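ATP-dependent DNA helicase (Mycobacterium smegmatis, PDB 5V9X) unwinds RNA:DNA hybrids as an ATP-dependent 3'-to-5' helicase that tracks along single-stranded DNA. Local coordinates at residues A[760-763]-A[764-768]; A[822-825]-A[826-830]; A[810-813]-A[814-817]. All blocks are in the same frame, centred on the assembly; numbering follows the deposited sequence.

Contact 1 of 3, residues A[760-763]-A[764-768]; sequences DEIE and PIVTA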
ATOM      1  N   ASP A 760     -30.077  -9.995   2.411  1.00 69.08           N
ATOM      2  CA  ASP A 760     -30.449  -9.710   1.030  1.00 70.59           C
ATOM      3  C   ASP A 760     -30.848  -8.257   0.811  1.00 66.75           C
ATOM      4  O   ASP A 760     -31.065  -7.855  -0.337  1.00 65.32           O
ATOM      5  CB  ASP A 760     -31.592 -10.629   0.592  1.00 80.67           C
ATOM      6  CG  ASP A 760     -32.776 -10.579   1.537  1.00 88.01           C
ATOM      7  OD1 ASP A 760     -32.557 -10.407   2.755  1.00 89.86           O
ATOM      8  OD2 ASP A 760     -33.925 -10.710   1.064  1.00 89.78           O
ATOM      9  N   GLU A 761     -30.952  -7.464   1.876  1.00 66.47           N
ATOM     10  CA  GLU A 761     -31.263  -6.046   1.771  1.00 65.20           C
ATOM     11  C   GLU A 761     -30.026  -5.190   1.515  1.00 70.60           C
ATOM     12  O   GLU A 761     -30.156  -4.079   0.989  1.00 68.16           O
ATOM     13  CB  GLU A 761     -31.946  -5.578   3.063  1.00 63.53           C
ATOM     14  CG  GLU A 761     -32.993  -4.487   2.902  1.00 70.70           C
ATOM     15  CD  GLU A 761     -33.657  -4.133   4.225  1.00 79.06           C
ATOM     16  OE1 GLU A 761     -33.352  -4.796   5.240  1.00 78.22           O
ATOM     17  OE2 GLU A 761     -34.478  -3.193   4.253  1.00 83.30           O
ATOM     18  N   ILE A 762     -28.841  -5.699   1.857  1.00 71.58           N
ATOM     19  CA  ILE A 762     -27.639  -4.870   1.915  1.00 71.08           C
ATOM     20  C   ILE A 762     -27.207  -4.433   0.521  1.00 75.81           C
ATOM     21  O   ILE A 762     -27.189  -3.238   0.208  1.00 79.96           O
ATOM     22  CB  ILE A 762     -26.506  -5.620   2.637  1.00 71.88           C
ATOM     23  CG1 ILE A 762     -26.767  -5.643   4.143  1.00 69.65           C
ATOM     24  CG2 ILE A 762     -25.166  -4.978   2.333  1.00 76.74           C
ATOM     25  CD1 ILE A 762     -26.678  -4.287   4.799  1.00 71.73           C
ATOM     26  N   GLU A 763     -26.843  -5.396  -0.330  1.00 75.63           N
ATOM     27  CA  GLU A 763     -26.217  -5.065  -1.609  1.00 73.21           C
ATOM     28  C   GLU A 763     -27.056  -4.141  -2.490  1.00 74.22           C
ATOM     29  O   GLU A 763     -26.469  -3.244  -3.121  1.00 77.46           O
ATOM     30  CB  GLU A 763     -25.858  -6.359  -2.353  1.00 74.93           C
ATOM     31  CG  GLU A 763     -25.232  -6.135  -3.718  1.00 79.44           C
ATOM     32  CD  GLU A 763     -24.306  -7.263  -4.130  1.00 85.61           C
ATOM     33  OE1 GLU A 763     -23.819  -7.988  -3.236  1.00 86.39           O
ATOM     34  OE2 GLU A 763     -24.064  -7.425  -5.346  1.00 87.92           O
ATOM     35  N   PRO A 764     -28.385  -4.277  -2.583  1.00 67.49           N
ATOM     36  CA  PRO A 764     -29.141  -3.287  -3.370  1.00 63.99           C
ATOM     37  C   PRO A 764     -29.079  -1.887  -2.786  1.00 64.18           C
ATOM     38  O   PRO A 764     -28.920  -0.917  -3.538  1.00 71.40           O
ATOM     39  CB  PRO A 764     -30.570  -3.846  -3.356  1.00 62.76           C
ATOM     40  CG  PRO A 764     -30.411  -5.291  -3.076  1.00 66.99           C
ATOM     41  CD  PRO A 764     -29.247  -5.389  -2.148  1.00 67.64           C
ATOM     42  N   ILE A 765     -29.204  -1.758  -1.463  1.00 58.60           N
ATOM     43  CA  ILE A 765     -29.163  -0.443  -0.823  1.00 57.61           C
ATOM     44  C   ILE A 765     -27.844   0.258  -1.126  1.00 57.64           C
ATOM     45  O   ILE A 765     -27.821   1.418  -1.556  1.00 54.50           O
ATOM     46  CB  ILE A 765     -29.389  -0.579   0.694  1.00 55.72           C
ATOM     47  CG1 ILE A 765     -30.846  -0.926   0.997  1.00 55.99           C
ATOM     48  CG2 ILE A 765     -28.973   0.696   1.417  1.00 56.20           C
ATOM     49  CD1 ILE A 765     -31.098  -1.254   2.454  1.00 50.92           C
ATOM     50  N   VAL A 766     -26.727  -0.439  -0.902  1.00 58.66           N
ATOM     51  CA  VAL A 766     -25.413   0.157  -1.130  1.00 58.51           C
ATOM     52  C   VAL A 766     -25.269   0.598  -2.582  1.00 62.98           C
ATOM     53  O   VAL A 766     -24.663   1.637  -2.874  1.00 73.34           O
ATOM     54  CB  VAL A 766     -24.304  -0.831  -0.719  1.00 58.14           C
ATOM     55  CG1 VAL A 766     -22.940  -0.312  -1.137  1.00 57.09           C
ATOM     56  CG2 VAL A 766     -24.338  -1.065   0.783  1.00 58.07           C
ATOM     57  N   THR A 767     -25.840  -0.172  -3.511  1.00 55.84           N
ATOM     58  CA  THR A 767     -25.757   0.190  -4.923  1.00 54.00           C
ATOM     59  C   THR A 767     -26.526   1.475  -5.213  1.00 51.28           C
ATOM     60  O   THR A 767     -26.098   2.287  -6.040  1.00 51.67           O
ATOM     61  CB  THR A 767     -26.278  -0.955  -5.790  1.00 53.14           C
ATOM     62  OG1 THR A 767     -25.561  -2.153  -5.475  1.00 50.75           O
ATOM     63  CG2 THR A 767     -26.086  -0.645  -7.267  1.00 52.33           C
ATOM     64  N   ALA A 768     -27.654   1.682  -4.530  1.00 51.92           N
ATOM     65  CA  ALA A 768     -28.470   2.863  -4.784  1.00 56.33           C
ATOM     66  C   ALA A 768     -27.904   4.116  -4.126  1.00 64.54           C
ATOM     67  O   ALA A 768     -28.130   5.226  -4.622  1.00 75.78           O
ATOM     68  CB  ALA A 768     -29.902   2.624  -4.301  1.00 54.77           C
TER
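Thr767 turns OG1 back beside its own backbone N, with chi1 at -55°, and this hands the hydroxyl to the carbonyl oxygen of Glu763 one turn earlier in helix 759-769. The bond from Thr767 OG1 to Glu763 O measures 2.7 Å. Thr767 N donates to Glu763 O from the opposite face of its plane, at 3.2 Å, and two donors from one residue therefore grip a single acceptor. The helix is kinked at Pro764, whose ring nitrogen has no hydrogen to give to the turn before; the ring of Pro764 instead sets its CD against Asp760 O at 3.6 Å. A comparable turn of Ile765, chi1 -72°, lays CG1 and CD1 back toward Glu761, where Ile765 CD1 meets CG of the glutamate at 3.8 Å as the two side chains cross at a slant. Beyond this the chain of Glu761 runs on extended, and its OE1 accepts from Asp758 N just ahead of the helix. Helix 838-849 receives Ile762 on Leu841 and Met845, while Ile765 and Val766 face helix 707-725. Val766 N donates almost straight to Ile762 O at 3.0 Å.

Contact 2 of 3, residues A[822-825]-A[826-830]; sequences PIVL and EAVRE
Val828 sets its CG2 branch beside its own backbone N, and that methyl lies against the carbonyl oxygen of Val824 one turn back. The other branch, CG1, stands trans to the nitrogen (chi1 -179°). Val824 has the same rotamer, and its CG1 approaches Val828 CG2 at 4.4 Å, a light apolar touch along one flank. Beneath them Val828 N donates to Val824 O at 3.0 Å. On another flank Glu826 packs CB over Pro822 O at 3.4 Å, then bends at chi2 (54°) and swings its carboxylate along to Arg829. The arginine folds to meet it, turning at both chi2 (-81°) and chi3, which brings the carboxylate to the guanidinium edge, in its plane. The result is an i to i+3 salt bridge on helix 822-835, near the start of that helix in the DEAD/H-associated region. Its main link runs from Arg829 NH2 to Glu826 OE2, modelled at 2.5 Å, a length that is doubtful at this resolution; the bonds from NE are weak. NH1 of the arginine pairs with Asp834 further along the helix, so the guanidinium is engaged on two sides. Glu830 CB sits over one face of the group, offset toward its rim, and the extended side chain beyond ends in salt bridges with Arg779 and Lys200. Ala827 and Val828 turn to Phe776 of helix 774-786, and Arg829 N closes this turn on Leu825 O at 2.8 Å.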
ATOM      1  N   PRO A 822     -18.432   5.019 -19.107  1.00 70.46           N
ATOM      2  CA  PRO A 822     -17.386   4.145 -18.545  1.00 66.63           C
ATOM      3  C   PRO A 822     -16.709   4.682 -17.294  1.00 66.06           C
ATOM      4  O   PRO A 822     -16.260   3.883 -16.461  1.00 69.00           O
ATOM      5  CB  PRO A 822     -16.396   4.010 -19.709  1.00 66.75           C
ATOM      6  CG  PRO A 822     -17.241   4.170 -20.924  1.00 70.42           C
ATOM      7  CD  PRO A 822     -18.283   5.197 -20.561  1.00 70.50           C
ATOM      8  N   ILE A 823     -16.614   6.003 -17.125  1.00 64.31           N
ATOM      9  CA  ILE A 823     -16.009   6.531 -15.907  1.00 62.56           C
ATOM     10  C   ILE A 823     -16.947   6.340 -14.721  1.00 61.94           C
ATOM     11  O   ILE A 823     -16.508   5.999 -13.615  1.00 59.27           O
ATOM     12  CB  ILE A 823     -15.615   8.007 -16.092  1.00 63.46           C
ATOM     13  CG1 ILE A 823     -14.695   8.154 -17.301  1.00 65.69           C
ATOM     14  CG2 ILE A 823     -14.910   8.529 -14.849  1.00 52.97           C
ATOM     15  CD1 ILE A 823     -13.433   7.329 -17.199  1.00 60.66           C
ATOM     16  N   VAL A 824     -18.250   6.546 -14.929  1.00 62.54           N
ATOM     17  CA  VAL A 824     -19.222   6.264 -13.875  1.00 63.74           C
ATOM     18  C   VAL A 824     -19.184   4.787 -13.504  1.00 67.91           C
ATOM     19  O   VAL A 824     -19.177   4.426 -12.321  1.00 69.49           O
ATOM     20  CB  VAL A 824     -20.632   6.700 -14.311  1.00 62.01           C
ATOM     21  CG1 VAL A 824     -21.659   6.289 -13.267  1.00 58.80           C
ATOM     22  CG2 VAL A 824     -20.676   8.200 -14.540  1.00 64.95           C
ATOM     23  N   LEU A 825     -19.155   3.911 -14.512  1.00 66.59           N
ATOM     24  CA  LEU A 825     -19.090   2.474 -14.256  1.00 62.38           C
ATOM     25  C   LEU A 825     -17.863   2.119 -13.424  1.00 67.23           C
ATOM     26  O   LEU A 825     -17.954   1.350 -12.458  1.00 69.57           O
ATOM     27  CB  LEU A 825     -19.074   1.704 -15.577  1.00 56.39           C
ATOM     28  CG  LEU A 825     -20.266   1.840 -16.525  1.00 57.44           C
ATOM     29  CD1 LEU A 825     -20.011   1.056 -17.803  1.00 55.96           C
ATOM     30  CD2 LEU A 825     -21.548   1.372 -15.858  1.00 57.35           C
ATOM     31  N   GLU A 826     -16.704   2.676 -13.781  1.00 66.58           N
ATOM     32  CA  GLU A 826     -15.470   2.319 -13.089  1.00 59.69           C
ATOM     33  C   GLU A 826     -15.423   2.915 -11.688  1.00 55.58           C
ATOM     34  O   GLU A 826     -14.936   2.270 -10.752  1.00 55.96           O
ATOM     35  CB  GLU A 826     -14.259   2.762 -13.910  1.00 54.63           C
ATOM     36  CG  GLU A 826     -12.921   2.538 -13.223  1.00 54.00           C
ATOM     37  CD  GLU A 826     -12.721   1.103 -12.756  1.00 58.87           C
ATOM     38  OE1 GLU A 826     -13.251   0.172 -13.400  1.00 60.45           O
ATOM     39  OE2 GLU A 826     -12.026   0.906 -11.736  1.00 61.52           O
ATOM     40  N   ALA A 827     -15.920   4.143 -11.522  1.00 54.40           N
ATOM     41  CA  ALA A 827     -15.993   4.735 -10.190  1.00 51.83           C
ATOM     42  C   ALA A 827     -16.854   3.885  -9.263  1.00 55.38           C
ATOM     43  O   ALA A 827     -16.477   3.624  -8.114  1.00 55.99           O
ATOM     44  CB  ALA A 827     -16.534   6.162 -10.279  1.00 51.72           C
ATOM     45  N   VAL A 828     -18.014   3.437  -9.751  1.00 53.40           N
ATOM     46  CA  VAL A 828     -18.853   2.538  -8.964  1.00 47.69           C
ATOM     47  C   VAL A 828     -18.147   1.204  -8.751  1.00 47.44           C
ATOM     48  O   VAL A 828     -18.258   0.589  -7.683  1.00 50.99           O
ATOM     49  CB  VAL A 828     -20.224   2.354  -9.639  1.00 46.42           C
ATOM     50  CG1 VAL A 828     -21.101   1.435  -8.818  1.00 44.69           C
ATOM     51  CG2 VAL A 828     -20.917   3.690  -9.820  1.00 45.06           C
ATOM     52  N   ARG A 829     -17.407   0.739  -9.759  1.00 45.57           N
ATOM     53  CA  ARG A 829     -16.682  -0.521  -9.633  1.00 46.42           C
ATOM     54  C   ARG A 829     -15.625  -0.441  -8.537  1.00 54.84           C
ATOM     55  O   ARG A 829     -15.480  -1.373  -7.736  1.00 60.78           O
ATOM     56  CB  ARG A 829     -16.052  -0.886 -10.981  1.00 45.69           C
ATOM     57  CG  ARG A 829     -15.784  -2.367 -11.208  1.00 46.36           C
ATOM     58  CD  ARG A 829     -14.501  -2.822 -10.540  1.00 54.12           C
ATOM     59  NE  ARG A 829     -13.391  -1.906 -10.776  1.00 56.91           N
ATOM     60  CZ  ARG A 829     -12.269  -1.903 -10.063  1.00 61.02           C
ATOM     61  NH1 ARG A 829     -12.115  -2.768  -9.069  1.00 54.56           N
ATOM     62  NH2 ARG A 829     -11.304  -1.035 -10.338  1.00 69.38           N
ATOM     63  N   GLU A 830     -14.879   0.666  -8.476  1.00 58.52           N
ATOM     64  CA  GLU A 830     -13.830   0.786  -7.467  1.00 60.99           C
ATOM     65  C   GLU A 830     -14.415   0.901  -6.065  1.00 61.21           C
ATOM     66  O   GLU A 830     -13.927   0.255  -5.131  1.00 64.93           O
ATOM     67  CB  GLU A 830     -12.933   1.987  -7.766  1.00 62.13           C
ATOM     68  CG  GLU A 830     -11.831   2.176  -6.727  1.00 66.32           C
ATOM     69  CD  GLU A 830     -10.918   3.352  -7.016  1.00 63.05           C
ATOM     70  OE1 GLU A 830     -11.195   4.111  -7.967  1.00 62.14           O
ATOM     71  OE2 GLU A 830      -9.917   3.515  -6.285  1.00 62.98           O
TER

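Contact 3 of 3, residues A[810-813]-A[814-817]; sequences QLLD and IARK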
ATOM      1  N   GLN A 810     -18.030  19.191 -12.708  1.00 70.73           N
ATOM      2  CA  GLN A 810     -18.821  19.673 -13.833  1.00 72.16           C
ATOM      3  C   GLN A 810     -19.027  18.595 -14.890  1.00 73.72           C
ATOM      4  O   GLN A 810     -19.998  18.665 -15.653  1.00 77.51           O
ATOM      5  CB  GLN A 810     -18.158  20.912 -14.443  1.00 71.73           C
ATOM      6  CG  GLN A 810     -18.470  22.201 -13.685  1.00 76.21           C
ATOM      7  CD  GLN A 810     -17.444  23.295 -13.912  1.00 80.94           C
ATOM      8  OE1 GLN A 810     -16.426  23.085 -14.575  1.00 83.34           O
ATOM      9  NE2 GLN A 810     -17.705  24.470 -13.352  1.00 80.28           N
ATOM     10  N   LEU A 811     -18.142  17.598 -14.951  1.00 71.39           N
ATOM     11  CA  LEU A 811     -18.345  16.482 -15.869  1.00 71.97           C
ATOM     12  C   LEU A 811     -19.319  15.460 -15.295  1.00 72.31           C
ATOM     13  O   LEU A 811     -20.145  14.906 -16.030  1.00 74.51           O
ATOM     14  CB  LEU A 811     -17.006  15.820 -16.204  1.00 69.33           C
ATOM     15  CG  LEU A 811     -17.024  14.492 -16.973  1.00 62.75           C
ATOM     16  CD1 LEU A 811     -17.814  14.611 -18.267  1.00 62.83           C
ATOM     17  CD2 LEU A 811     -15.603  14.017 -17.253  1.00 54.54           C
ATOM     18  N   LEU A 812     -19.243  15.199 -13.986  1.00 72.04           N
ATOM     19  CA  LEU A 812     -20.115  14.197 -13.379  1.00 73.04           C
ATOM     20  C   LEU A 812     -21.578  14.610 -13.463  1.00 84.01           C
ATOM     21  O   LEU A 812     -22.452  13.767 -13.703  1.00 91.76           O
ATOM     22  CB  LEU A 812     -19.715  13.956 -11.925  1.00 69.71           C
ATOM     23  CG  LEU A 812     -20.611  12.971 -11.170  1.00 66.40           C
ATOM     24  CD1 LEU A 812     -20.596  11.607 -11.843  1.00 62.92           C
ATOM     25  CD2 LEU A 812     -20.190  12.859  -9.714  1.00 63.92           C
ATOM     26  N   ASP A 813     -21.868  15.900 -13.268  1.00 87.51           N
ATOM     27  CA  ASP A 813     -23.241  16.383 -13.395  1.00 90.45           C
ATOM     28  C   ASP A 813     -23.825  16.090 -14.769  1.00 89.22           C
ATOM     29  O   ASP A 813     -25.050  16.025 -14.910  1.00 90.96           O
ATOM     30  CB  ASP A 813     -23.303  17.884 -13.107  1.00 97.43           C
ATOM     31  CG  ASP A 813     -23.024  18.213 -11.650  1.00104.95           C
ATOM     32  OD1 ASP A 813     -22.747  17.277 -10.869  1.00106.21           O
ATOM     33  OD2 ASP A 813     -23.084  19.408 -11.287  1.00108.74           O
ATOM     34  N   ILE A 814     -22.977  15.912 -15.779  1.00 83.14           N
ATOM     35  CA  ILE A 814     -23.442  15.493 -17.094  1.00 82.67           C
ATOM     36  C   ILE A 814     -23.401  13.975 -17.246  1.00 83.92           C
ATOM     37  O   ILE A 814     -24.236  13.401 -17.953  1.00 85.85           O
ATOM     38  CB  ILE A 814     -22.608  16.181 -18.189  1.00 81.11           C
ATOM     39  CG1 ILE A 814     -22.581  17.696 -17.964  1.00 85.67           C
ATOM     40  CG2 ILE A 814     -23.151  15.856 -19.574  1.00 76.82           C
ATOM     41  CD1 ILE A 814     -23.954  18.334 -17.925  1.00 87.66           C
ATOM     42  N   ALA A 815     -22.454  13.305 -16.583  1.00 82.61           N
ATOM     43  CA  ALA A 815     -22.321  11.859 -16.722  1.00 80.10           C
ATOM     44  C   ALA A 815     -23.368  11.100 -15.918  1.00 80.18           C
ATOM     45  O   ALA A 815     -23.717   9.972 -16.283  1.00 78.82           O
ATOM     46  CB  ALA A 815     -20.919  11.417 -16.307  1.00 75.07           C
ATOM     47  N   ARG A 816     -23.873  11.688 -14.827  1.00 81.53           N
ATOM     48  CA  ARG A 816     -24.971  11.070 -14.091  1.00 81.59           C
ATOM     49  C   ARG A 816     -26.157  10.782 -15.000  1.00 87.40           C
ATOM     50  O   ARG A 816     -26.918   9.840 -14.754  1.00 88.98           O
ATOM     51  CB  ARG A 816     -25.417  11.969 -12.935  1.00 81.43           C
ATOM     52  CG  ARG A 816     -24.404  12.146 -11.812  1.00 82.31           C
ATOM     53  CD  ARG A 816     -25.053  12.847 -10.626  1.00 87.08           C
ATOM     54  NE  ARG A 816     -24.105  13.158  -9.559  1.00 86.90           N
ATOM     55  CZ  ARG A 816     -23.703  12.288  -8.638  1.00 80.57           C
ATOM     56  NH1 ARG A 816     -24.156  11.042  -8.657  1.00 81.46           N
ATOM     57  NH2 ARG A 816     -22.842  12.662  -7.701  1.00 72.06           N
ATOM     58  N   LYS A 817     -26.329  11.586 -16.052  1.00 93.59           N
ATOM     59  CA  LYS A 817     -27.404  11.371 -17.011  1.00 98.49           C
ATOM     60  C   LYS A 817     -27.211  10.100 -17.831  1.00101.98           C
ATOM     61  O   LYS A 817     -28.191   9.569 -18.363  1.00107.28           O
ATOM     62  CB  LYS A 817     -27.514  12.575 -17.948  1.00101.77           C
ATOM     63  CG  LYS A 817     -27.753  13.902 -17.243  1.00104.63           C
ATOM     64  CD  LYS A 817     -27.657  15.065 -18.219  1.00108.48           C
ATOM     65  CE  LYS A 817     -28.068  16.379 -17.571  1.00109.19           C
ATOM     66  NZ  LYS A 817     -27.946  17.522 -18.517  1.00109.48           N
TER
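Leu812 spreads its isobutyl group over one face of the Arg816 guanidinium, and this is the close part of the contact. Leu812 CG sits 3.7 Å above the Arg816 guanidinium plane, displaced toward the rim, and CD2 reaches NH2 of the arginine at 3.3 Å. The leucine gets there with CG trans to the backbone N (chi1 177°), while Arg816, itself an exposed residue, runs extended from CG to NE and passes across it on the slant. NH1 donates to Gly771 O, which fixes the far end of the arginine. Leu811, Leu812 and Ala815 are buried: Leu812 and Ala815 both lean on Phe780 of helix 774-786, and Leu811 packs on Leu519 and Leu790. The solvent side is looser. Asp813 OD1 stays 4.5 Å from Arg816 NE, beyond a salt bridge though near enough that the charges probably attract. Lys817, also extended, comes no nearer than CE to Asp813 O, at 4.0 Å. Along the backbone, Arg816 N donates to Leu812 O at 2.8 Å, and Leu811 O takes both Ala815 N and, weakly, Ile814 N. With Leu811, Leu812 and Ala815 buried and Gln810, Asp813 and Ile814 exposed, this is an amphipathic segment of helix 801-815.

From the N terminus the order is contact 1, contact 3, contact 2, in series, without nesting or crossing; each joins residues about one turn apart and closes no long loop. Contact 1 belongs to helix 759-769, wedged between helices 707-725 and 838-849. Helix 774-786 follows, then helix 801-815 with contact 3 toward its end, and a short connection leads into helix 822-835, which opens with contact 2. Those two touch, Val824 CG2 meeting Ala815 CB at 3.7 Å, and both pack on Phe776 and Phe780 of helix 774-786. Contact 1 stands apart, its centre about 17 Å from that of contact 2 and 23 Å from that of contact 3.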